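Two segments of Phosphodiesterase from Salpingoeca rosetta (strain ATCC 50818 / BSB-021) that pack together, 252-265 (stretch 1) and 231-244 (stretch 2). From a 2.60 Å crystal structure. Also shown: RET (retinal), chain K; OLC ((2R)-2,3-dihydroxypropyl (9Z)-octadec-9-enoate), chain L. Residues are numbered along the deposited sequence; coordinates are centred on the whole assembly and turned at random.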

# COMPACT_ATOMS: atom_id res chain seq x y z
N VAL B 252 -19.09 -4.54 -3.46
CA VAL B 252 -18.45 -3.69 -4.52
C VAL B 252 -18.20 -2.29 -3.95
O VAL B 252 -17.10 -1.79 -4.13
CB VAL B 252 -19.29 -3.67 -5.83
CG1 VAL B 252 -18.93 -2.49 -6.73
CG2 VAL B 252 -19.17 -4.99 -6.62
N GLY B 253 -19.18 -1.71 -3.25
CA GLY B 253 -19.05 -0.40 -2.57
C GLY B 253 -17.94 -0.37 -1.51
O GLY B 253 -17.20 0.65 -1.44
N GLU B 254 -17.84 -1.43 -0.69
CA GLU B 254 -16.82 -1.53 0.39
C GLU B 254 -15.42 -1.51 -0.22
O GLU B 254 -14.54 -0.77 0.31
CB GLU B 254 -17.10 -2.78 1.23
CG GLU B 254 -18.32 -2.59 2.14
CD GLU B 254 -18.26 -1.30 2.93
OE1 GLU B 254 -18.92 -0.34 2.52
OE2 GLU B 254 -17.52 -1.23 3.92
N ALA B 255 -15.23 -2.23 -1.33
CA ALA B 255 -13.97 -2.28 -2.10
C ALA B 255 -13.61 -0.86 -2.55
O ALA B 255 -12.50 -0.39 -2.28
CB ALA B 255 -14.11 -3.21 -3.27
N MET B 256 -14.54 -0.16 -3.18
CA MET B 256 -14.27 1.20 -3.71
C MET B 256 -13.91 2.11 -2.53
O MET B 256 -12.97 2.91 -2.68
CB MET B 256 -15.47 1.73 -4.50
CG MET B 256 -15.74 0.92 -5.76
SD MET B 256 -17.27 1.36 -6.69
CE MET B 256 -17.12 3.14 -6.82
N ASN B 257 -14.57 1.94 -1.38
CA ASN B 257 -14.35 2.80 -0.19
C ASN B 257 -12.92 2.64 0.31
O ASN B 257 -12.24 3.67 0.51
CB ASN B 257 -15.36 2.52 0.90
CG ASN B 257 -16.67 3.23 0.68
OD1 ASN B 257 -16.70 4.41 0.34
ND2 ASN B 257 -17.77 2.53 0.93
N CYS B 258 -12.48 1.38 0.45
CA CYS B 258 -11.12 0.98 0.92
C CYS B 258 -10.04 1.60 0.03
O CYS B 258 -9.10 2.23 0.59
CB CYS B 258 -10.96 -0.53 0.93
SG CYS B 258 -12.08 -1.33 2.11
N VAL B 259 -10.20 1.45 -1.29
CA VAL B 259 -9.27 1.99 -2.32
C VAL B 259 -9.25 3.52 -2.25
O VAL B 259 -8.15 4.09 -2.27
CB VAL B 259 -9.63 1.47 -3.74
CG1 VAL B 259 -8.64 1.98 -4.80
CG2 VAL B 259 -9.70 -0.05 -3.78
N ALA B 260 -10.42 4.16 -2.17
CA ALA B 260 -10.62 5.62 -2.01
C ALA B 260 -9.95 6.13 -0.73
O ALA B 260 -9.15 7.11 -0.79
CB ALA B 260 -12.10 5.93 -1.95
N ASP B 261 -10.28 5.50 0.40
CA ASP B 261 -9.72 5.92 1.71
C ASP B 261 -8.20 5.98 1.59
O ASP B 261 -7.62 7.05 1.84
CB ASP B 261 -10.15 4.98 2.83
CG ASP B 261 -10.11 5.64 4.20
OD1 ASP B 261 -9.54 6.74 4.31
OD2 ASP B 261 -10.69 5.07 5.13
N TYR B 262 -7.59 4.86 1.18
CA TYR B 262 -6.14 4.70 1.01
C TYR B 262 -5.62 5.77 0.05
O TYR B 262 -4.66 6.49 0.41
CB TYR B 262 -5.80 3.30 0.52
CG TYR B 262 -4.31 3.11 0.37
CD1 TYR B 262 -3.48 3.06 1.48
CD2 TYR B 262 -3.72 3.05 -0.88
CE1 TYR B 262 -2.11 2.92 1.34
CE2 TYR B 262 -2.35 2.90 -1.03
CZ TYR B 262 -1.54 2.85 0.09
OH TYR B 262 -0.19 2.72 -0.05
N ALA B 263 -6.24 5.86 -1.14
CA ALA B 263 -5.86 6.80 -2.22
C ALA B 263 -5.85 8.22 -1.64
O ALA B 263 -4.82 8.89 -1.78
CB ALA B 263 -6.82 6.68 -3.37
N ALA B 264 -6.95 8.65 -1.00
CA ALA B 264 -7.10 10.02 -0.49
C ALA B 264 -5.90 10.39 0.38
O ALA B 264 -5.37 11.52 0.21
CB ALA B 264 -8.38 10.16 0.29
N LYS B 265 -5.48 9.47 1.25
CA LYS B 265 -4.43 9.74 2.28
C LYS B 265 -3.03 9.59 1.67
O LYS B 265 -2.25 10.54 1.81
CB LYS B 265 -4.68 8.86 3.50
CG LYS B 265 -6.07 9.13 4.07
CD LYS B 265 -6.26 8.64 5.47
CE LYS B 265 -7.37 9.33 6.22
NZ LYS B 265 -8.69 9.00 5.66
C1 RET K . -20.64 10.88 2.87
C2 RET K . -22.15 10.99 3.08
C3 RET K . -22.90 11.41 1.90
C4 RET K . -22.38 12.73 1.37
C5 RET K . -20.90 12.94 1.50
C6 RET K . -20.06 12.04 2.07
C7 RET K . -18.61 12.24 1.94
C8 RET K . -17.57 11.54 2.55
C9 RET K . -16.19 11.89 2.60
C10 RET K . -15.23 11.11 3.30
C11 RET K . -13.83 11.22 3.28
C12 RET K . -12.87 10.41 3.86
C13 RET K . -11.48 10.59 3.86
C14 RET K . -10.65 9.74 4.58
C15 RET K . -9.33 10.06 5.10
C16 RET K . -20.05 10.84 4.29
C17 RET K . -20.35 9.54 2.17
C18 RET K . -20.47 14.27 0.91
C19 RET K . -15.67 13.10 1.89
C20 RET K . -10.91 11.72 3.05
C18 OLC L . -3.89 0.16 -1.86
C10 OLC L . -10.36 -3.76 -2.43
C9 OLC L . -10.32 -4.00 -3.75
C17 OLC L . -4.80 -0.26 -0.70
C11 OLC L . -9.27 -4.15 -1.46
C8 OLC L . -9.12 -4.70 -4.34
C24 OLC L . -16.56 -13.83 -5.77
C16 OLC L . -4.71 -1.74 -0.58
C12 OLC L . -9.00 -2.91 -0.70
C7 OLC L . -9.21 -4.72 -5.83
C15 OLC L . -5.42 -2.37 -1.78
C13 OLC L . -7.54 -2.70 -0.47
C6 OLC L . -10.49 -5.41 -6.27
C14 OLC L . -6.94 -2.25 -1.78
C5 OLC L . -10.67 -6.85 -5.86
C4 OLC L . -12.05 -6.97 -5.28
C3 OLC L . -12.38 -8.44 -5.04
C2 OLC L . -12.60 -9.21 -6.33
C21 OLC L . -15.40 -11.90 -6.69
C1 OLC L . -13.93 -9.90 -6.21
C22 OLC L . -15.29 -12.96 -5.62
O19 OLC L . -14.82 -9.32 -5.60
O25 OLC L . -16.91 -14.52 -4.56
O23 OLC L . -14.00 -13.67 -5.72
O20 OLC L . -14.14 -11.23 -6.81
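Stretch 2 (231-244) MSWSIFPLVEFLRR

Stretch 2 runs back along the helix of stretch 1 almost exactly antiparallel: the N-to-C directions of helix 235-244 and helix 252-265 lie at 174°, and their axes come no nearer than 9.7 Å. M231 to W233 belong to a helix that begins earlier in the chain, and the chain is helical again along 235-244. Three CA pairs set the register: G253 CA lies 5.7 Å from V239 CA, N257 CA lies 6.4 Å from F236 CA, and A264 CA lies 4.9 Å from S232 CA. The two shorter spacings each involve a small residue, G253 in one and A264 with S232 in the other.

F236 covers the most surface. Its CA-to-CB bond points sideways, yet with chi1 in m the ring comes in: CE1 lies 3.3 Å from A260 CB, and the ring edge meets N257 OD1 at 3.4 Å from CD1. One face is left to retinal, with F236 CD2 3.4 Å from RET C11.

The CA-to-CB bond of V239 points toward stretch 1, and the side chain fills the next level. Its CG1 rests 3.5 Å from G253 O, while CG2 meets M256 CE at 3.6 Å. Glycine is what the space allows here, since an ideal CB on G253 would lie 2.6 Å from R243 NH1.

R243 supplies the polar lock. Its extended start, chi1 and chi2 both t, carries NH1 to E254 OE1 at 2.6 Å, a hydrogen-bonded salt bridge, while NH2 bridges to E240 OE2 at 2.7 Å within its own helix.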

# COMPACT_ATOMS: atom_id res chain seq x y z
N MET B 231 -10.39 14.70 -6.55
CA MET B 231 -10.55 13.42 -7.28
C MET B 231 -10.89 12.34 -6.25
O MET B 231 -11.96 11.73 -6.40
CB MET B 231 -9.29 13.09 -8.08
CG MET B 231 -9.08 11.66 -8.51
SD MET B 231 -9.83 11.26 -10.13
CE MET B 231 -10.45 9.59 -9.86
N SER B 232 -10.05 12.18 -5.22
CA SER B 232 -10.13 11.07 -4.23
C SER B 232 -11.37 11.17 -3.34
O SER B 232 -12.08 10.18 -3.24
CB SER B 232 -8.88 11.01 -3.40
OG SER B 232 -8.60 12.25 -2.77
N TRP B 233 -11.64 12.32 -2.73
CA TRP B 233 -12.69 12.49 -1.69
C TRP B 233 -14.07 12.33 -2.33
O TRP B 233 -15.03 12.00 -1.60
CB TRP B 233 -12.62 13.85 -1.01
CG TRP B 233 -11.47 14.06 -0.06
CD1 TRP B 233 -10.20 13.58 -0.15
CD2 TRP B 233 -11.51 14.88 1.11
NE1 TRP B 233 -9.44 14.05 0.89
CE2 TRP B 233 -10.22 14.84 1.68
CE3 TRP B 233 -12.49 15.67 1.72
CZ2 TRP B 233 -9.90 15.56 2.83
CZ3 TRP B 233 -12.18 16.36 2.86
CH2 TRP B 233 -10.90 16.31 3.41
N SER B 234 -14.19 12.61 -3.62
CA SER B 234 -15.50 12.61 -4.33
C SER B 234 -15.99 11.18 -4.49
O SER B 234 -17.15 11.00 -4.79
CB SER B 234 -15.39 13.29 -5.63
OG SER B 234 -15.38 14.71 -5.44
N ILE B 235 -15.15 10.19 -4.24
CA ILE B 235 -15.54 8.78 -4.49
C ILE B 235 -16.52 8.33 -3.41
O ILE B 235 -17.43 7.59 -3.73
CB ILE B 235 -14.29 7.90 -4.64
CG1 ILE B 235 -13.60 8.25 -5.95
CG2 ILE B 235 -14.62 6.43 -4.57
CD1 ILE B 235 -12.13 8.07 -5.90
N PHE B 236 -16.38 8.84 -2.19
CA PHE B 236 -17.24 8.39 -1.05
C PHE B 236 -18.70 8.75 -1.31
O PHE B 236 -19.54 7.85 -1.36
CB PHE B 236 -16.69 8.92 0.27
CG PHE B 236 -15.23 8.58 0.44
CD1 PHE B 236 -14.84 7.27 0.66
CD2 PHE B 236 -14.26 9.56 0.32
CE1 PHE B 236 -13.51 6.95 0.80
CE2 PHE B 236 -12.93 9.23 0.45
CZ PHE B 236 -12.55 7.93 0.69
N PRO B 237 -19.05 10.04 -1.55
CA PRO B 237 -20.44 10.40 -1.84
C PRO B 237 -20.97 9.62 -3.04
O PRO B 237 -22.12 9.24 -3.01
CB PRO B 237 -20.40 11.90 -2.13
CG PRO B 237 -18.94 12.25 -2.33
CD PRO B 237 -18.16 11.20 -1.57
N LEU B 238 -20.12 9.35 -4.04
CA LEU B 238 -20.51 8.59 -5.25
C LEU B 238 -20.83 7.15 -4.85
O LEU B 238 -21.89 6.67 -5.23
CB LEU B 238 -19.39 8.66 -6.30
CG LEU B 238 -19.74 8.09 -7.69
CD1 LEU B 238 -21.11 8.55 -8.18
CD2 LEU B 238 -18.71 8.50 -8.72
N VAL B 239 -19.98 6.48 -4.08
CA VAL B 239 -20.25 5.08 -3.64
C VAL B 239 -21.59 5.03 -2.88
O VAL B 239 -22.41 4.14 -3.18
CB VAL B 239 -19.12 4.52 -2.78
CG1 VAL B 239 -19.50 3.14 -2.24
CG2 VAL B 239 -17.83 4.46 -3.58
N GLU B 240 -21.79 5.95 -1.95
CA GLU B 240 -22.99 5.97 -1.08
C GLU B 240 -24.25 6.13 -1.96
O GLU B 240 -25.18 5.31 -1.84
CB GLU B 240 -22.84 7.02 0.02
CG GLU B 240 -23.27 6.53 1.41
CD GLU B 240 -23.18 5.04 1.72
OE1 GLU B 240 -24.17 4.29 1.48
OE2 GLU B 240 -22.09 4.59 2.16
N PHE B 241 -24.26 7.10 -2.86
CA PHE B 241 -25.37 7.36 -3.82
C PHE B 241 -25.74 6.10 -4.60
O PHE B 241 -26.92 5.73 -4.60
CB PHE B 241 -25.00 8.44 -4.84
CG PHE B 241 -26.14 8.77 -5.75
CD1 PHE B 241 -27.24 9.48 -5.27
CD2 PHE B 241 -26.16 8.32 -7.07
CE1 PHE B 241 -28.30 9.79 -6.11
CE2 PHE B 241 -27.25 8.60 -7.89
CZ PHE B 241 -28.31 9.34 -7.41
N LEU B 242 -24.76 5.48 -5.26
CA LEU B 242 -24.93 4.32 -6.16
C LEU B 242 -25.37 3.07 -5.40
O LEU B 242 -26.10 2.25 -5.99
CB LEU B 242 -23.60 4.05 -6.86
CG LEU B 242 -23.25 5.02 -7.98
CD1 LEU B 242 -21.80 4.86 -8.44
CD2 LEU B 242 -24.19 4.83 -9.16
N ARG B 243 -24.92 2.90 -4.15
CA ARG B 243 -25.26 1.69 -3.36
C ARG B 243 -26.67 1.84 -2.78
O ARG B 243 -27.48 0.88 -2.89
CB ARG B 243 -24.20 1.44 -2.29
CG ARG B 243 -24.42 0.13 -1.55
CD ARG B 243 -23.28 -0.22 -0.63
NE ARG B 243 -22.84 0.86 0.24
CZ ARG B 243 -21.64 0.96 0.81
NH1 ARG B 243 -20.71 0.04 0.62
NH2 ARG B 243 -21.37 2.01 1.56
N ARG B 244 -26.98 3.01 -2.22
CA ARG B 244 -28.30 3.28 -1.60
C ARG B 244 -29.44 3.10 -2.62
O ARG B 244 -30.58 2.83 -2.19
CB ARG B 244 -28.34 4.68 -1.00
CG ARG B 244 -27.93 4.73 0.46
CD ARG B 244 -28.05 6.08 1.12
NE ARG B 244 -26.90 6.42 1.91
CZ ARG B 244 -26.87 7.35 2.88
NH1 ARG B 244 -27.94 8.05 3.20
NH2 ARG B 244 -25.75 7.55 3.56
O HOH W 1 -6.54 14.05 0.54